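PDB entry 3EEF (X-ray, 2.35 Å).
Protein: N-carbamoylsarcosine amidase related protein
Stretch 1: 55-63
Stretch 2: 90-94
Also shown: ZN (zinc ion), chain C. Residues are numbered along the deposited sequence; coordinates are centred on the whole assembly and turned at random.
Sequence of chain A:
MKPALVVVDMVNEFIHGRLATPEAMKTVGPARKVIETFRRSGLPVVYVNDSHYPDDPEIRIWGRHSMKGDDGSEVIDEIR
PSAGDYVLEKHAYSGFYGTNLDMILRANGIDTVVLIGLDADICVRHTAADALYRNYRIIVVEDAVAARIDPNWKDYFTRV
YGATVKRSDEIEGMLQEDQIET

Stretch 1 55-63: DDPEIRIWG
Stretch 2, residues 90-94: KHAYS

Two direct hydrogen bonds and a zinc-bound glutamate join the stretches. His-91 ND1 donates to Asp-56 OD2 at 2.6 Å (N-H...O 159°), the carboxylate lying at the imidazole edge, where a ring nitrogen can donate in plane; both residues have chi1 m, and chi2 of His-91 is -91°. Trp-62 NE1 donates to Tyr-93 OH at 2.7 Å (162°), so the indole meets the phenol rim to rim, with planes at 76°. Both chi1 are m; chi2 is 104° for Trp-62 and -41° for Tyr-93.

Glu-58 (chi1 p, chi2 t, chi3 -124°) suits its place because a carboxylate has two oxygens. Glu-58 OE1 binds the zinc ion at 2.0 Å, with three further ligand atoms elsewhere in the structure. OE2 accepts from two waters: one also donates to His-91 O, while the other weakly accepts from Tyr-93 N.

Asp-56 CA lies 6.5 Å from His-91 CA, and Glu-58 CA 7.0 Å from Ala-92 CA. Asp-56, Glu-58, Ile-61 and Trp-62 point toward the other stretch; His-91 and Tyr-93 point sideways, the end of Tyr-93 coming nearer. Asp-56 is extended (phi/psi -54/142); a short helix ends at Trp-62, and Gly-63 leaves it at phi 77°, which favours glycine. The long Lys-90 side chain lets NZ donate to Ala-92 O and Tyr-93 O, bracing the irregular stretch. Ile-61 CD1 lies 4.0 Å from Tyr-93 OH, a minor contact.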

# COMPACT_ATOMS: atom_id res chain seq x y z
N ASP A 55 -19.97 2.86 6.11
CA ASP A 55 -19.00 2.57 7.15
C ASP A 55 -17.55 2.94 6.77
O ASP A 55 -16.61 2.56 7.48
CB ASP A 55 -19.11 1.09 7.61
CG ASP A 55 -18.95 0.08 6.46
OD1 ASP A 55 -18.68 0.49 5.30
OD2 ASP A 55 -19.10 -1.14 6.75
N ASP A 56 -17.36 3.70 5.68
CA ASP A 56 -16.05 4.29 5.43
C ASP A 56 -15.60 5.09 6.67
O ASP A 56 -16.39 5.75 7.32
CB ASP A 56 -16.05 5.15 4.18
CG ASP A 56 -16.08 4.32 2.91
OD1 ASP A 56 -15.82 3.11 2.96
OD2 ASP A 56 -16.36 4.88 1.85
N PRO A 57 -14.30 5.03 6.99
CA PRO A 57 -13.77 5.67 8.22
C PRO A 57 -14.21 7.11 8.40
O PRO A 57 -14.52 7.53 9.51
CB PRO A 57 -12.26 5.62 8.02
CG PRO A 57 -12.05 4.45 7.08
CD PRO A 57 -13.22 4.45 6.17
N GLU A 58 -14.24 7.86 7.31
CA GLU A 58 -14.50 9.30 7.42
C GLU A 58 -16.00 9.67 7.59
O GLU A 58 -16.31 10.84 7.82
CB GLU A 58 -13.89 10.04 6.24
CG GLU A 58 -14.78 10.09 5.05
CD GLU A 58 -14.08 10.68 3.86
OE1 GLU A 58 -14.61 11.66 3.33
OE2 GLU A 58 -13.01 10.16 3.45
N ILE A 59 -16.90 8.69 7.47
CA ILE A 59 -18.34 8.93 7.62
C ILE A 59 -18.75 9.31 9.05
O ILE A 59 -19.59 10.20 9.25
CB ILE A 59 -19.16 7.72 7.13
CG1 ILE A 59 -18.93 7.51 5.63
CG2 ILE A 59 -20.63 7.94 7.41
CD1 ILE A 59 -19.19 8.76 4.74
N ARG A 60 -18.11 8.67 10.03
CA ARG A 60 -18.17 9.10 11.42
C ARG A 60 -17.84 10.60 11.57
O ARG A 60 -18.46 11.30 12.36
CB ARG A 60 -17.17 8.26 12.24
N ILE A 61 -16.87 11.11 10.79
CA ILE A 61 -16.45 12.51 10.92
C ILE A 61 -17.42 13.48 10.23
O ILE A 61 -17.77 14.50 10.80
CB ILE A 61 -15.06 12.73 10.32
CG1 ILE A 61 -14.02 11.91 11.11
CG2 ILE A 61 -14.70 14.23 10.30
CD1 ILE A 61 -12.66 11.86 10.43
N TRP A 62 -17.81 13.17 8.99
CA TRP A 62 -18.56 14.12 8.17
C TRP A 62 -20.05 13.82 8.09
O TRP A 62 -20.83 14.70 7.70
CB TRP A 62 -17.96 14.16 6.76
CG TRP A 62 -16.55 14.70 6.79
CD1 TRP A 62 -15.39 13.99 6.68
CD2 TRP A 62 -16.17 16.07 6.98
NE1 TRP A 62 -14.31 14.84 6.78
CE2 TRP A 62 -14.77 16.12 6.96
CE3 TRP A 62 -16.89 17.25 7.15
CZ2 TRP A 62 -14.06 17.30 7.10
CZ3 TRP A 62 -16.19 18.45 7.29
CH2 TRP A 62 -14.79 18.46 7.27
N GLY A 63 -20.45 12.58 8.45
CA GLY A 63 -21.77 12.05 8.08
C GLY A 63 -21.77 11.62 6.61
O GLY A 63 -20.75 11.75 5.95
N LYS A 90 -13.20 6.49 -5.04
CA LYS A 90 -12.34 6.48 -3.87
C LYS A 90 -13.18 6.50 -2.58
O LYS A 90 -14.31 6.99 -2.58
CB LYS A 90 -11.35 7.65 -3.92
CG LYS A 90 -11.94 9.05 -3.69
CD LYS A 90 -10.82 10.09 -3.65
CE LYS A 90 -11.33 11.47 -3.34
NZ LYS A 90 -11.47 11.73 -1.85
N HIS A 91 -12.60 5.98 -1.50
CA HIS A 91 -13.28 5.87 -0.20
C HIS A 91 -12.61 6.65 0.96
O HIS A 91 -13.09 6.57 2.09
CB HIS A 91 -13.39 4.39 0.17
CG HIS A 91 -14.39 3.66 -0.67
ND1 HIS A 91 -15.71 3.54 -0.31
CD2 HIS A 91 -14.27 3.06 -1.89
CE1 HIS A 91 -16.36 2.89 -1.25
NE2 HIS A 91 -15.51 2.58 -2.22
N ALA A 92 -11.54 7.39 0.64
CA ALA A 92 -10.79 8.21 1.61
C ALA A 92 -10.31 9.48 0.93
O ALA A 92 -10.52 9.68 -0.30
CB ALA A 92 -9.59 7.41 2.17
N TYR A 93 -9.71 10.36 1.70
CA TYR A 93 -9.40 11.71 1.18
C TYR A 93 -8.48 11.64 -0.04
O TYR A 93 -8.78 12.25 -1.08
CB TYR A 93 -8.76 12.59 2.25
CG TYR A 93 -9.62 12.85 3.48
CD1 TYR A 93 -10.99 13.12 3.37
CD2 TYR A 93 -9.04 12.91 4.74
CE1 TYR A 93 -11.74 13.39 4.49
CE2 TYR A 93 -9.80 13.17 5.87
CZ TYR A 93 -11.14 13.42 5.74
OH TYR A 93 -11.87 13.65 6.89
N SER A 94 -7.37 10.90 0.09
CA SER A 94 -6.43 10.75 -1.00
C SER A 94 -6.95 9.94 -2.17
O SER A 94 -7.48 8.83 -2.00
CB SER A 94 -5.15 10.07 -0.51
OG SER A 94 -4.28 9.85 -1.61
ZN ZN C . -15.41 11.93 1.53
O HOH W 1 -12.77 7.18 4.80
O HOH W 2 -10.69 9.84 4.70